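Local coordinates for uncharacterized protein McrA (Streptomyces coelicolor, PDB 5ZMO), which binds phosphorothioated DNA through its sulfur-binding domain, the part present here, and is probably a type IV restriction endonuclease of the HNH nuclease family, at residues Leu27-Leu32 / Phe78-Arg83. Numbering follows the deposited sequence.
With nucleotides of chain B.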
loop_
_atom_site.group_PDB
_atom_site.type_symbol
_atom_site.label_atom_id
_atom_site.label_comp_id
_atom_site.label_asym_id
_atom_site.label_seq_id
_atom_site.Cartn_x
_atom_site.Cartn_y
_atom_site.Cartn_z
ATOM N N LEU A 27 -8.619 -2.099 6.226
ATOM C CA LEU A 27 -8.225 -1.060 5.272
ATOM C C LEU A 27 -6.708 -1.007 4.984
ATOM O O LEU A 27 -6.264 -0.202 4.110
ATOM C CB LEU A 27 -8.739 0.287 5.683
ATOM C CG LEU A 27 -10.278 0.364 5.687
ATOM C CD1 LEU A 27 -10.686 1.584 6.491
ATOM C CD2 LEU A 27 -10.864 0.416 4.276
ATOM N N HIS A 28 -5.967 -1.957 5.542
ATOM C CA HIS A 28 -4.475 -1.974 5.504
ATOM C C HIS A 28 -3.929 -1.977 4.082
ATOM O O HIS A 28 -3.146 -1.114 3.691
ATOM C CB HIS A 28 -3.926 -3.128 6.259
ATOM C CG HIS A 28 -4.338 -3.166 7.697
ATOM N ND1 HIS A 28 -5.657 -3.301 8.079
ATOM C CD2 HIS A 28 -3.622 -3.150 8.836
ATOM C CE1 HIS A 28 -5.733 -3.294 9.394
ATOM N NE2 HIS A 28 -4.513 -3.236 9.884
ATOM N N ARG A 29 -4.416 -2.924 3.251
ATOM C CA ARG A 29 -3.970 -3.022 1.866
ATOM C C ARG A 29 -4.412 -1.859 1.024
ATOM O O ARG A 29 -3.581 -1.331 0.279
ATOM C CB ARG A 29 -4.278 -4.422 1.279
ATOM C CG ARG A 29 -3.230 -5.431 1.731
ATOM C CD ARG A 29 -3.582 -6.819 1.178
ATOM N NE ARG A 29 -4.631 -7.454 1.942
ATOM C CZ ARG A 29 -5.349 -8.513 1.492
ATOM N NH1 ARG A 29 -6.314 -9.031 2.233
ATOM N NH2 ARG A 29 -5.144 -9.014 0.280
ATOM N N PRO A 30 -5.709 -1.449 1.100
ATOM C CA PRO A 30 -6.158 -0.275 0.423
ATOM C C PRO A 30 -5.360 0.987 0.742
ATOM O O PRO A 30 -5.020 1.746 -0.221
ATOM C CB PRO A 30 -7.641 -0.151 0.853
ATOM C CG PRO A 30 -8.033 -1.637 1.001
ATOM C CD PRO A 30 -6.851 -2.242 1.612
ATOM N N VAL A 31 -5.018 1.156 1.993
ATOM C CA VAL A 31 -4.224 2.369 2.379
ATOM C C VAL A 31 -2.794 2.301 1.771
ATOM O O VAL A 31 -2.320 3.256 1.189
ATOM C CB VAL A 31 -4.186 2.555 3.891
ATOM C CG1 VAL A 31 -3.082 3.524 4.352
ATOM C CG2 VAL A 31 -5.540 2.993 4.390
ATOM N N LEU A 32 -2.096 1.197 1.911
ATOM C CA LEU A 32 -0.773 1.094 1.327
ATOM C C LEU A 32 -0.764 1.218 -0.171
ATOM O O LEU A 32 0.131 1.969 -0.756
ATOM C CB LEU A 32 -0.071 -0.170 1.819
ATOM C CG LEU A 32 1.394 -0.269 1.426
ATOM C CD1 LEU A 32 2.207 0.885 1.884
ATOM C CD2 LEU A 32 1.961 -1.571 1.982
ATOM N N PHE A 78 2.567 -4.484 3.992
ATOM C CA PHE A 78 3.948 -4.349 3.501
ATOM C C PHE A 78 4.490 -5.674 3.041
ATOM O O PHE A 78 5.278 -5.735 2.106
ATOM C CB PHE A 78 4.819 -3.728 4.567
ATOM C CG PHE A 78 6.190 -3.385 4.125
ATOM C CD1 PHE A 78 6.432 -2.170 3.490
ATOM C CD2 PHE A 78 7.239 -4.263 4.329
ATOM C CE1 PHE A 78 7.725 -1.830 3.117
ATOM C CE2 PHE A 78 8.507 -3.948 3.948
ATOM C CZ PHE A 78 8.756 -2.712 3.308
ATOM N N TRP A 79 4.056 -6.729 3.711
ATOM C CA TRP A 79 4.348 -8.106 3.285
ATOM C C TRP A 79 3.293 -8.800 2.482
ATOM O O TRP A 79 3.592 -9.403 1.443
ATOM C CB TRP A 79 4.591 -8.936 4.568
ATOM C CG TRP A 79 5.099 -10.364 4.283
ATOM C CD1 TRP A 79 4.392 -11.522 4.497
ATOM C CD2 TRP A 79 6.401 -10.758 3.897
ATOM N NE1 TRP A 79 5.152 -12.598 4.142
ATOM C CE2 TRP A 79 6.402 -12.182 3.832
ATOM C CE3 TRP A 79 7.558 -10.077 3.572
ATOM C CZ2 TRP A 79 7.505 -12.896 3.447
ATOM C CZ3 TRP A 79 8.677 -10.811 3.192
ATOM C CH2 TRP A 79 8.627 -12.195 3.140
ATOM N N ALA A 80 2.032 -8.655 2.863
ATOM C CA ALA A 80 0.922 -9.389 2.253
ATOM C C ALA A 80 0.644 -9.018 0.826
ATOM O O ALA A 80 0.185 -9.846 0.065
ATOM C CB ALA A 80 -0.336 -9.238 3.043
ATOM N N LEU A 81 0.897 -7.767 0.449
ATOM C CA LEU A 81 0.766 -7.399 -0.955
ATOM C C LEU A 81 1.678 -8.185 -1.959
ATOM O O LEU A 81 1.382 -8.266 -3.183
ATOM C CB LEU A 81 1.009 -5.908 -1.107
ATOM C CG LEU A 81 -0.071 -4.825 -1.115
ATOM C CD1 LEU A 81 -1.520 -5.199 -1.366
ATOM C CD2 LEU A 81 0.169 -3.630 -0.283
ATOM N N VAL A 82 2.803 -8.713 -1.510
ATOM C CA VAL A 82 3.656 -9.613 -2.350
ATOM C C VAL A 82 2.807 -10.745 -2.882
ATOM O O VAL A 82 2.709 -11.011 -4.148
ATOM C CB VAL A 82 4.917 -10.114 -1.575
ATOM C CG1 VAL A 82 5.714 -11.152 -2.399
ATOM C CG2 VAL A 82 5.794 -8.936 -1.207
ATOM N N ARG A 83 2.078 -11.391 -1.981
ATOM C CA ARG A 83 1.157 -12.494 -2.359
ATOM C C ARG A 83 0.045 -12.107 -3.335
ATOM O O ARG A 83 -0.390 -12.933 -4.147
ATOM C CB ARG A 83 0.539 -13.190 -1.123
ATOM C CG ARG A 83 0.939 -14.642 -0.901
ATOM C CD ARG A 83 -0.119 -15.463 -0.142
ATOM N NE ARG A 83 0.313 -16.863 0.028
ATOM C CZ ARG A 83 1.214 -17.290 0.927
ATOM N NH1 ARG A 83 1.535 -18.588 0.974
ATOM N NH2 ARG A 83 1.802 -16.442 1.784
ATOM P P DG B 3 -1.753 -13.356 3.473
ATOM O OP1 DG B 3 -1.923 -13.386 2.010
ATOM O OP2 DG B 3 -0.431 -13.540 4.071
ATOM O "O5'" DG B 3 -2.422 -11.998 3.944
ATOM C "C5'" DG B 3 -3.781 -11.615 3.549
ATOM C "C4'" DG B 3 -4.491 -11.036 4.755
ATOM O "O4'" DG B 3 -4.820 -12.099 5.689
ATOM C "C3'" DG B 3 -3.650 -10.046 5.575
ATOM O "O3'" DG B 3 -4.555 -9.152 6.227
ATOM C "C2'" DG B 3 -3.073 -10.917 6.676
ATOM C "C1'" DG B 3 -4.267 -11.787 6.982
ATOM N N9 DG B 3 -3.980 -13.049 7.666
ATOM C C8 DG B 3 -2.861 -13.833 7.550
ATOM N N7 DG B 3 -2.939 -14.940 8.250
ATOM C C5 DG B 3 -4.186 -14.881 8.853
ATOM C C6 DG B 3 -4.812 -15.781 9.763
ATOM O O6 DG B 3 -4.395 -16.872 10.168
ATOM N N1 DG B 3 -6.075 -15.337 10.133
ATOM C C2 DG B 3 -6.639 -14.143 9.739
ATOM N N2 DG B 3 -7.885 -13.899 10.170
ATOM N N3 DG B 3 -6.071 -13.308 8.883
ATOM C C4 DG B 3 -4.847 -13.728 8.501
#
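Arg29 and Leu32, one turn apart on helix 28-41, pack against Phe78, Ala80 and Leu81 in a buried, largely apolar helix-helix contact near the centre of the domain, beside the bound DNA. The axes of 28-32 and 78-83 come within 9.9 Å, almost perpendicular at 91°, so a few side chains bridge the gap. Leu81 does most of this: its CD1 lies against the arginine's aliphatic shaft, 3.5 Å from Arg29 CG, while its CD2 comes equally close to Leu32 CD2. Leu32 CG lies anti to the backbone N (chi1 -172°), and its CD2 sits 3.6 Å from Phe78 N. Branched leucines suit this buried gap, and Phe78 adds apolar bulk. Arginine is greasy along its length and charged at its end: the guanidinium has C5' of DG3 of chain B over one face, toward the rim, NH1 hydrogen-bonds to a modified group, probably a nucleotide of the bound DNA, and NH2 forms a salt bridge with Asp84. Small Ala80 lets the backbone come near the DNA, its CB 3.6 Å from O5' of DG3 of chain B. Thr53 and Val57 of helix 50-63 pack on Leu32, and Trp50 meets the Phe78 ring edge-to-face, joining a third helix to the crossing pair.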